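Putative PTS system, cellobiose-specific IIA component (Streptococcus mutans, PDB 3L8R) probably serves as a trimeric phosphocarrier of the sugar phosphotransferase system, accepting a phosphoryl group from HPr and passing it on during cellobiose uptake. Local coordinates at residues Gly35-Ile40 and Gln61-Glu66; Val41-Asp46 and Glu57-Glu62; Lys69-Gln74 and His99-Met104. All blocks are in the same frame, centred on the assembly; numbering follows the deposited sequence.

Interaction 1 of 3, residues Gly35-Ile40 and Gln61-Glu66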
loop_
_atom_site.group_PDB
_atom_site.type_symbol
_atom_site.label_atom_id
_atom_site.label_comp_id
_atom_site.label_asym_id
_atom_site.label_seq_id
_atom_site.Cartn_x
_atom_site.Cartn_y
_atom_site.Cartn_z
ATOM N N GLY A 35 7.471 -10.943 0.861
ATOM C CA GLY A 35 8.231 -10.700 2.111
ATOM C C GLY A 35 9.725 -10.658 1.795
ATOM O O GLY A 35 10.456 -9.746 2.189
ATOM N N ASN A 36 10.191 -11.638 1.039
ATOM C CA ASN A 36 11.575 -11.672 0.637
ATOM C C ASN A 36 11.933 -10.451 -0.200
ATOM O O ASN A 36 12.979 -9.812 0.027
ATOM C CB ASN A 36 11.856 -12.929 -0.155
ATOM C CG ASN A 36 13.341 -13.168 -0.348
ATOM O OD1 ASN A 36 13.770 -13.703 -1.367
ATOM N ND2 ASN A 36 14.129 -12.790 0.634
ATOM N N ALA A 37 11.061 -10.102 -1.153
ATOM C CA ALA A 37 11.354 -8.966 -2.030
ATOM C C ALA A 37 11.380 -7.731 -1.185
ATOM O O ALA A 37 12.215 -6.856 -1.403
ATOM C CB ALA A 37 10.334 -8.844 -3.184
ATOM N N ARG A 38 10.518 -7.660 -0.168
ATOM C CA ARG A 38 10.591 -6.497 0.691
ATOM C C ARG A 38 11.893 -6.397 1.433
ATOM O O ARG A 38 12.422 -5.299 1.606
ATOM C CB ARG A 38 9.439 -6.395 1.675
ATOM C CG ARG A 38 9.178 -4.949 2.065
ATOM C CD ARG A 38 8.184 -4.905 3.259
ATOM N NE ARG A 38 7.549 -3.608 3.413
ATOM C CZ ARG A 38 6.387 -3.251 2.867
ATOM N NH1 ARG A 38 5.653 -4.083 2.139
ATOM N NH2 ARG A 38 5.941 -2.047 3.115
ATOM N N SER A 39 12.425 -7.511 1.920
ATOM C CA SER A 39 13.678 -7.390 2.649
ATOM C C SER A 39 14.780 -7.003 1.688
ATOM O O SER A 39 15.724 -6.318 2.070
ATOM C CB SER A 39 14.033 -8.666 3.403
ATOM O OG SER A 39 14.491 -9.673 2.512
ATOM N N ILE A 40 14.657 -7.402 0.431
ATOM C CA ILE A 40 15.711 -7.063 -0.492
ATOM C C ILE A 40 15.639 -5.593 -0.814
ATOM O O ILE A 40 16.691 -4.911 -0.975
ATOM C CB ILE A 40 15.730 -7.920 -1.773
ATOM C CG1 ILE A 40 15.990 -9.387 -1.446
ATOM C CG2 ILE A 40 16.865 -7.468 -2.658
ATOM C CD1 ILE A 40 15.350 -10.312 -2.441
ATOM N N GLN A 61 16.835 -4.858 -8.574
ATOM C CA GLN A 61 16.494 -5.829 -9.619
ATOM C C GLN A 61 16.221 -7.243 -9.057
ATOM O O GLN A 61 15.360 -7.990 -9.576
ATOM C CB GLN A 61 17.570 -5.868 -10.729
ATOM C CG GLN A 61 17.059 -6.520 -12.000
ATOM C CD GLN A 61 18.155 -6.978 -12.985
ATOM O OE1 GLN A 61 17.843 -7.560 -14.039
ATOM N NE2 GLN A 61 19.430 -6.722 -12.653
ATOM N N GLU A 62 16.947 -7.637 -8.018
ATOM C CA GLU A 62 16.651 -8.918 -7.395
ATOM C C GLU A 62 15.288 -8.888 -6.775
ATOM O O GLU A 62 14.556 -9.859 -6.865
ATOM C CB GLU A 62 17.568 -9.177 -6.232
ATOM C CG GLU A 62 18.815 -9.813 -6.534
ATOM C CD GLU A 62 19.701 -9.705 -5.339
ATOM O OE1 GLU A 62 19.266 -10.164 -4.227
ATOM O OE2 GLU A 62 20.814 -9.153 -5.528
ATOM N N ALA A 63 14.998 -7.795 -6.072
ATOM C CA ALA A 63 13.699 -7.604 -5.430
ATOM C C ALA A 63 12.646 -7.818 -6.487
ATOM O O ALA A 63 11.706 -8.578 -6.296
ATOM C CB ALA A 63 13.575 -6.188 -4.805
ATOM N N ASN A 64 12.829 -7.169 -7.618
ATOM C CA ASN A 64 11.972 -7.423 -8.760
ATOM C C ASN A 64 11.887 -8.899 -9.192
ATOM O O ASN A 64 10.772 -9.415 -9.387
ATOM C CB ASN A 64 12.346 -6.514 -9.940
ATOM C CG ASN A 64 11.134 -6.141 -10.776
ATOM O OD1 ASN A 64 11.188 -6.223 -11.985
ATOM N ND2 ASN A 64 10.026 -5.744 -10.127
ATOM N N ASP A 65 13.029 -9.592 -9.308
ATOM C CA ASP A 65 12.990 -11.007 -9.632
ATOM C C ASP A 65 12.057 -11.756 -8.703
ATOM O O ASP A 65 11.283 -12.602 -9.163
ATOM C CB ASP A 65 14.365 -11.668 -9.545
ATOM C CG ASP A 65 15.308 -11.205 -10.624
ATOM O OD1 ASP A 65 14.813 -10.773 -11.711
ATOM O OD2 ASP A 65 16.547 -11.260 -10.345
ATOM N N GLU A 66 12.152 -11.474 -7.408
ATOM C CA GLU A 66 11.291 -12.126 -6.433
ATOM C C GLU A 66 9.842 -11.646 -6.476
ATOM O O GLU A 66 8.890 -12.465 -6.469
ATOM C CB GLU A 66 11.864 -11.968 -5.036
ATOM C CG GLU A 66 13.313 -12.306 -4.998
ATOM C CD GLU A 66 13.624 -13.698 -5.572
ATOM O OE1 GLU A 66 12.728 -14.570 -5.738
ATOM O OE2 GLU A 66 14.805 -13.911 -5.843
#
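Ala37 and Ala63 bring the two backbones nearest, their CA atoms 4.3 Å apart. Each methyl rests against the other residue's carbonyl: Ala37 CB lies 3.4 Å from Ala63 O, and Ala63 CB 3.7 Å from Ala37 O. Residues this small let the local axes approach to 8.2 Å. Ile40, one turn on from Ala37, is branched and apolar and fits over Ala63. Its CG2, anti to the backbone N, packs on the peptide N of Ala63, while Ile40 CB meets Ala63 CB at 4.1 Å.

The segments lie on helices 20-49 and 53-82 of the three-helix subunit of the lactose/cellobiose IIA family and run antiparallel, their local axes 174° apart. Segment 61-66 falls within a predicted coiled coil.

Glu66 contributes mostly its hydrocarbon portion. Its CB touches the methyl of Ala37, and Glu66 CG sits 3.8 Å from Ile40 CD1, the two side chains crossing at about a right angle. Glu62 CB and OE1 both lie against Ile40 CG2, again with side chains at about a right angle. Asn36 OD1 also packs on Glu66 CG. The Glu66 chain bends at chi2 (-54°), and its OE1 forms a salt bridge with Lys69.

Ser39 OG donates to Asn36 O (2.9 Å), which also accepts from Ile40 N. Arg38 starts away from 61-66; its NH1 bonds to Thr102 OG1 of its own chain, and its NH2 forms a salt bridge with Glu108 of the second subunit.

Interaction 2 of 3, residues Val41-Asp46 and Glu57-Glu62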
loop_
_atom_site.group_PDB
_atom_site.type_symbol
_atom_site.label_atom_id
_atom_site.label_comp_id
_atom_site.label_asym_id
_atom_site.label_seq_id
_atom_site.Cartn_x
_atom_site.Cartn_y
_atom_site.Cartn_z
ATOM N N VAL A 41 14.414 -5.081 -0.894
ATOM C CA VAL A 41 14.298 -3.662 -1.171
ATOM C C VAL A 41 14.971 -2.878 -0.055
ATOM O O VAL A 41 15.658 -1.879 -0.322
ATOM C CB VAL A 41 12.851 -3.198 -1.349
ATOM C CG1 VAL A 41 12.821 -1.673 -1.398
ATOM C CG2 VAL A 41 12.259 -3.798 -2.602
ATOM N N HIS A 42 14.764 -3.325 1.191
ATOM C CA HIS A 42 15.406 -2.691 2.340
ATOM C C HIS A 42 16.927 -2.794 2.281
ATOM O O HIS A 42 17.614 -1.840 2.549
ATOM C CB HIS A 42 14.882 -3.230 3.659
ATOM C CG HIS A 42 13.617 -2.578 4.090
ATOM N ND1 HIS A 42 13.581 -1.281 4.558
ATOM C CD2 HIS A 42 12.338 -3.027 4.096
ATOM C CE1 HIS A 42 12.330 -0.960 4.849
ATOM N NE2 HIS A 42 11.556 -2.003 4.578
ATOM N N GLU A 43 17.443 -3.928 1.851
ATOM C CA GLU A 43 18.864 -4.015 1.467
ATOM C C GLU A 43 19.223 -2.870 0.521
ATOM O O GLU A 43 20.121 -2.080 0.832
ATOM C CB GLU A 43 19.212 -5.379 0.866
ATOM C CG GLU A 43 18.984 -6.550 1.802
ATOM C CD GLU A 43 19.731 -7.793 1.357
ATOM O OE1 GLU A 43 19.162 -8.684 0.708
ATOM O OE2 GLU A 43 20.934 -7.872 1.667
ATOM N N ALA A 44 18.478 -2.700 -0.569
ATOM C CA ALA A 44 18.785 -1.576 -1.446
ATOM C C ALA A 44 18.768 -0.256 -0.672
ATOM O O ALA A 44 19.622 0.603 -0.922
ATOM C CB ALA A 44 17.882 -1.522 -2.647
ATOM N N PHE A 45 17.820 -0.065 0.262
ATOM C CA PHE A 45 17.873 1.146 1.075
ATOM C C PHE A 45 19.120 1.210 1.965
ATOM O O PHE A 45 19.641 2.286 2.221
ATOM C CB PHE A 45 16.633 1.315 1.931
ATOM C CG PHE A 45 15.440 1.843 1.183
ATOM C CD1 PHE A 45 15.492 3.079 0.489
ATOM C CD2 PHE A 45 14.246 1.133 1.175
ATOM C CE1 PHE A 45 14.385 3.569 -0.190
ATOM C CE2 PHE A 45 13.151 1.623 0.506
ATOM C CZ PHE A 45 13.213 2.850 -0.178
ATOM N N ASP A 46 19.599 0.085 2.471
ATOM C CA ASP A 46 20.763 0.154 3.347
ATOM C C ASP A 46 21.980 0.528 2.477
ATOM O O ASP A 46 22.846 1.299 2.902
ATOM C CB ASP A 46 21.029 -1.157 4.095
ATOM C CG ASP A 46 19.826 -1.674 4.920
ATOM O OD1 ASP A 46 19.212 -0.934 5.730
ATOM O OD2 ASP A 46 19.519 -2.888 4.776
ATOM N N GLU A 57 21.141 -0.582 -6.855
ATOM C CA GLU A 57 20.501 -0.778 -8.144
ATOM C C GLU A 57 20.270 -2.242 -8.467
ATOM O O GLU A 57 19.179 -2.607 -8.988
ATOM C CB GLU A 57 21.249 -0.108 -9.281
ATOM C CG GLU A 57 20.529 -0.359 -10.607
ATOM C CD GLU A 57 21.008 0.508 -11.750
ATOM O OE1 GLU A 57 20.406 0.385 -12.842
ATOM O OE2 GLU A 57 21.967 1.300 -11.582
ATOM N N GLN A 58 21.290 -3.055 -8.149
ATOM C CA GLN A 58 21.264 -4.524 -8.322
ATOM C C GLN A 58 20.233 -5.160 -7.423
ATOM O O GLN A 58 19.466 -6.013 -7.869
ATOM C CB GLN A 58 22.645 -5.165 -8.034
ATOM C CG GLN A 58 23.631 -5.095 -9.188
ATOM C CD GLN A 58 25.085 -5.252 -8.756
ATOM O OE1 GLN A 58 25.380 -5.392 -7.548
ATOM N NE2 GLN A 58 26.019 -5.241 -9.745
ATOM N N LYS A 59 20.222 -4.752 -6.159
ATOM C CA LYS A 59 19.254 -5.258 -5.204
ATOM C C LYS A 59 17.818 -4.915 -5.599
ATOM O O LYS A 59 16.908 -5.764 -5.488
ATOM C CB LYS A 59 19.590 -4.744 -3.811
ATOM C CG LYS A 59 20.305 -5.769 -2.871
ATOM C CD LYS A 59 21.408 -6.628 -3.543
ATOM C CE LYS A 59 22.108 -7.496 -2.503
ATOM N NZ LYS A 59 21.347 -8.730 -2.153
ATOM N N LEU A 60 17.606 -3.695 -6.097
ATOM C CA LEU A 60 16.297 -3.371 -6.715
ATOM C C LEU A 60 15.888 -4.298 -7.849
ATOM O O LEU A 60 14.718 -4.531 -8.046
ATOM C CB LEU A 60 16.163 -1.895 -7.120
ATOM C CG LEU A 60 16.125 -0.973 -5.904
ATOM C CD1 LEU A 60 16.324 0.495 -6.246
ATOM C CD2 LEU A 60 14.825 -1.185 -5.090
ATOM N N GLN A 61 16.835 -4.858 -8.574
ATOM C CA GLN A 61 16.494 -5.829 -9.619
ATOM C C GLN A 61 16.221 -7.243 -9.057
ATOM O O GLN A 61 15.360 -7.990 -9.576
ATOM C CB GLN A 61 17.570 -5.868 -10.729
ATOM C CG GLN A 61 17.059 -6.520 -12.000
ATOM C CD GLN A 61 18.155 -6.978 -12.985
ATOM O OE1 GLN A 61 17.843 -7.560 -14.039
ATOM N NE2 GLN A 61 19.430 -6.722 -12.653
ATOM N N GLU A 62 16.947 -7.637 -8.018
ATOM C CA GLU A 62 16.651 -8.918 -7.395
ATOM C C GLU A 62 15.288 -8.888 -6.775
ATOM O O GLU A 62 14.556 -9.859 -6.865
ATOM C CB GLU A 62 17.568 -9.177 -6.232
ATOM C CG GLU A 62 18.815 -9.813 -6.534
ATOM C CD GLU A 62 19.701 -9.705 -5.339
ATOM O OE1 GLU A 62 19.266 -10.164 -4.227
ATOM O OE2 GLU A 62 20.814 -9.153 -5.528
#
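Ala44 meets both Lys59 and Leu60 where helices 20-49 and 53-82 lie side by side as the two arms of an antiparallel helical hairpin, their local axes 8.0 Å apart. The methyl of Ala44 is the small element that fits between two longer side chains: its CB lies 3.7 Å from Leu60 CG and 3.8 Å from Lys59 CB. Leu60 suits the buried side, since its branched end comes nearer to the other helix than its first bond suggests. CG stands anti to the carbonyl carbon (chi1 -68°), and Leu60 CD2 goes on to touch Val41 CG1 at 4.2 Å. Val41 itself starts away from segment 57-62 and also packs on Leu106 of helix 91-118, so it joins the hairpin to the third helix.

Toward solvent the contact turns from apolar to charged. Lys59 crosses Glu43 obliquely, its CG 3.9 Å from Glu43 CB; a lysine can pack its methylenes and still carry a charge to the acids. A bend at chi2 turns CD, and one at chi4 (80°) sets NZ between the carboxylates. Lys59 thus joins Glu43 and Glu62 in a salt-bridge network, the link to Glu43 long and the hydrogen bonds to Glu62 weak. It probably offsets the repulsion between Glu43 OE1 and Glu62 OE1, which are 5.2 Å apart. Lys59 NZ stands 3.6 Å from Glu43 OE1 and 3.3 Å from Glu62 OE1.

Interaction 3 of 3, residues Lys69-Gln74 and His99-Met104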
loop_
_atom_site.group_PDB
_atom_site.type_symbol
_atom_site.label_atom_id
_atom_site.label_comp_id
_atom_site.label_asym_id
_atom_site.label_seq_id
_atom_site.Cartn_x
_atom_site.Cartn_y
_atom_site.Cartn_z
ATOM N N LYS A 69 7.501 -13.240 -8.927
ATOM C CA LYS A 69 6.887 -14.532 -8.598
ATOM C C LYS A 69 5.572 -14.295 -7.889
ATOM O O LYS A 69 4.568 -15.020 -8.155
ATOM C CB LYS A 69 7.788 -15.418 -7.752
ATOM C CG LYS A 69 9.147 -15.727 -8.367
ATOM C CD LYS A 69 10.075 -16.309 -7.310
ATOM C CE LYS A 69 11.432 -16.737 -7.945
ATOM N NZ LYS A 69 12.309 -17.355 -6.905
ATOM N N ALA A 70 5.571 -13.272 -7.021
ATOM C CA ALA A 70 4.376 -12.880 -6.269
ATOM C C ALA A 70 3.331 -12.272 -7.183
ATOM O O ALA A 70 2.154 -12.679 -7.124
ATOM C CB ALA A 70 4.723 -11.969 -5.093
ATOM N N HIS A 71 3.737 -11.347 -8.056
ATOM C CA HIS A 71 2.789 -10.764 -9.017
ATOM C C HIS A 71 2.161 -11.870 -9.879
ATOM O O HIS A 71 0.959 -11.863 -10.106
ATOM C CB HIS A 71 3.417 -9.637 -9.882
ATOM C CG HIS A 71 3.149 -8.239 -9.373
ATOM N ND1 HIS A 71 1.879 -7.683 -9.330
ATOM C CD2 HIS A 71 3.988 -7.282 -8.885
ATOM C CE1 HIS A 71 1.948 -6.461 -8.814
ATOM N NE2 HIS A 71 3.213 -6.190 -8.534
ATOM N N GLN A 72 2.956 -12.834 -10.331
ATOM C CA GLN A 72 2.433 -13.902 -11.180
ATOM C C GLN A 72 1.324 -14.647 -10.484
ATOM O O GLN A 72 0.262 -14.916 -11.076
ATOM C CB GLN A 72 3.528 -14.906 -11.541
ATOM C CG GLN A 72 3.134 -15.873 -12.646
ATOM C CD GLN A 72 2.865 -15.161 -13.998
ATOM O OE1 GLN A 72 1.715 -15.042 -14.440
ATOM N NE2 GLN A 72 3.928 -14.668 -14.637
ATOM N N ALA A 73 1.551 -14.988 -9.220
ATOM C CA ALA A 73 0.553 -15.745 -8.498
ATOM C C ALA A 73 -0.708 -14.910 -8.300
ATOM O O ALA A 73 -1.808 -15.417 -8.488
ATOM C CB ALA A 73 1.094 -16.252 -7.220
ATOM N N GLN A 74 -0.562 -13.629 -7.961
ATOM C CA GLN A 74 -1.740 -12.754 -7.958
ATOM C C GLN A 74 -2.407 -12.674 -9.342
ATOM O O GLN A 74 -3.649 -12.707 -9.458
ATOM C CB GLN A 74 -1.457 -11.348 -7.401
ATOM C CG GLN A 74 -2.689 -10.472 -7.416
ATOM C CD GLN A 74 -2.467 -9.131 -6.757
ATOM O OE1 GLN A 74 -2.071 -8.155 -7.395
ATOM N NE2 GLN A 74 -2.700 -9.080 -5.463
ATOM N N HIS A 99 0.554 -7.328 1.041
ATOM C CA HIS A 99 1.993 -7.426 1.109
ATOM C C HIS A 99 2.552 -7.273 -0.295
ATOM O O HIS A 99 3.500 -6.504 -0.512
ATOM C CB HIS A 99 2.408 -8.759 1.729
ATOM C CG HIS A 99 3.561 -8.635 2.672
ATOM N ND1 HIS A 99 4.859 -8.388 2.236
ATOM C CD2 HIS A 99 3.609 -8.677 4.031
ATOM C CE1 HIS A 99 5.650 -8.274 3.294
ATOM N NE2 HIS A 99 4.921 -8.459 4.390
ATOM N N LEU A 100 1.956 -7.958 -1.261
ATOM C CA LEU A 100 2.384 -7.769 -2.644
ATOM C C LEU A 100 2.300 -6.303 -3.074
ATOM O O LEU A 100 3.281 -5.748 -3.524
ATOM C CB LEU A 100 1.596 -8.680 -3.605
ATOM C CG LEU A 100 1.959 -8.648 -5.095
ATOM C CD1 LEU A 100 3.477 -8.785 -5.447
ATOM C CD2 LEU A 100 1.110 -9.651 -5.934
ATOM N N MET A 101 1.147 -5.666 -2.920
ATOM C CA MET A 101 0.971 -4.348 -3.516
ATOM C C MET A 101 1.721 -3.272 -2.727
ATOM O O MET A 101 2.229 -2.331 -3.330
ATOM C CB MET A 101 -0.513 -4.025 -3.652
ATOM C CG MET A 101 -1.325 -5.040 -4.532
ATOM S SD MET A 101 -1.026 -4.897 -6.364
ATOM C CE MET A 101 -1.667 -3.214 -6.647
ATOM N N THR A 102 1.878 -3.390 -1.410
ATOM C CA THR A 102 2.695 -2.381 -0.751
ATOM C C THR A 102 4.160 -2.585 -1.053
ATOM O O THR A 102 4.951 -1.633 -1.133
ATOM C CB THR A 102 2.437 -2.203 0.761
ATOM O OG1 THR A 102 2.928 -3.340 1.512
ATOM C CG2 THR A 102 0.959 -1.960 1.078
ATOM N N THR A 103 4.531 -3.838 -1.276
ATOM C CA THR A 103 5.930 -4.130 -1.545
ATOM C C THR A 103 6.296 -3.623 -2.932
ATOM O O THR A 103 7.350 -3.004 -3.113
ATOM C CB THR A 103 6.287 -5.631 -1.242
ATOM O OG1 THR A 103 6.217 -5.833 0.174
ATOM C CG2 THR A 103 7.720 -5.985 -1.717
ATOM N N MET A 104 5.405 -3.800 -3.902
ATOM C CA MET A 104 5.581 -3.118 -5.208
ATOM C C MET A 104 5.723 -1.600 -5.063
ATOM O O MET A 104 6.676 -1.010 -5.544
ATOM C CB MET A 104 4.390 -3.407 -6.102
ATOM C CG MET A 104 4.341 -2.582 -7.417
ATOM S SD MET A 104 2.876 -3.147 -8.353
ATOM C CE MET A 104 1.619 -1.995 -7.744
#
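Leu100 of helix 91-118 is buried against Ala70, His71 and Gln74 of helix 53-82, a largely apolar packing contact near the centre of the three-helix subunit. The local axes cross at -135° and stay 10.2 Å apart, a separation that larger side chains have to bridge. Leu100, with CG anti to the backbone N (chi1 -178°), spreads its two methyls over the opposite helix. Leu100 CD1 lies 3.4 Å from Ala70 CB and also forms a CH-pi contact over one face of the His71 ring, 3.9 Å from its centroid. CD2 takes the other direction, to Gln74 CB and to the carbonyl of Ala70.

Two methionines also approach the imidazole. Met104 comes in at the ring edge, its SD 3.1 Å from His71 NE2, whereas Met101 SD approaches obliquely, near CE1. The extended chain of Gln74 carries the amide across to Met101, where Gln74 OE1 lies 3.6 Å from Met101 SD. The third subunit closes over this region, its His95 packing on Gln74 and its Asp98 on Met101. His95 is the predicted phosphoryl-accepting histidine, unmodified here, and Asp98 a predicted ligand of the magnesium shared by the trimer.

Between the two segments the join relies on methyl groups, polarisable thioethers, the flat ring and the Gln74 amide that borders Met101, which implies that dispersion and close fit, rather than directional hydrogen bonds, hold helix 91-118 to helix 53-82 here.

In the fold
From the N terminus, helix 20-49 supplies segments 35-40 and 41-46 in turn, then the chain reverses and helix 53-82 brings 57-62 and 61-66 back along it. Interaction 2 therefore closes the shorter loop, with ten residues between its segments, and nests within the loop of interaction 1, the two sharing Gln61 and Glu62. Together they zip the hairpin. Farther along helix 53-82, residues 69-74 open interaction 3, which follows in series and closes when helix 91-118 returns with 99-104. Interactions 1 and 3 meet through Arg38 and Thr102 and through Gly35 and His99, which ties helix 20-49 to helix 91-118; interactions 2 and 3 do not touch.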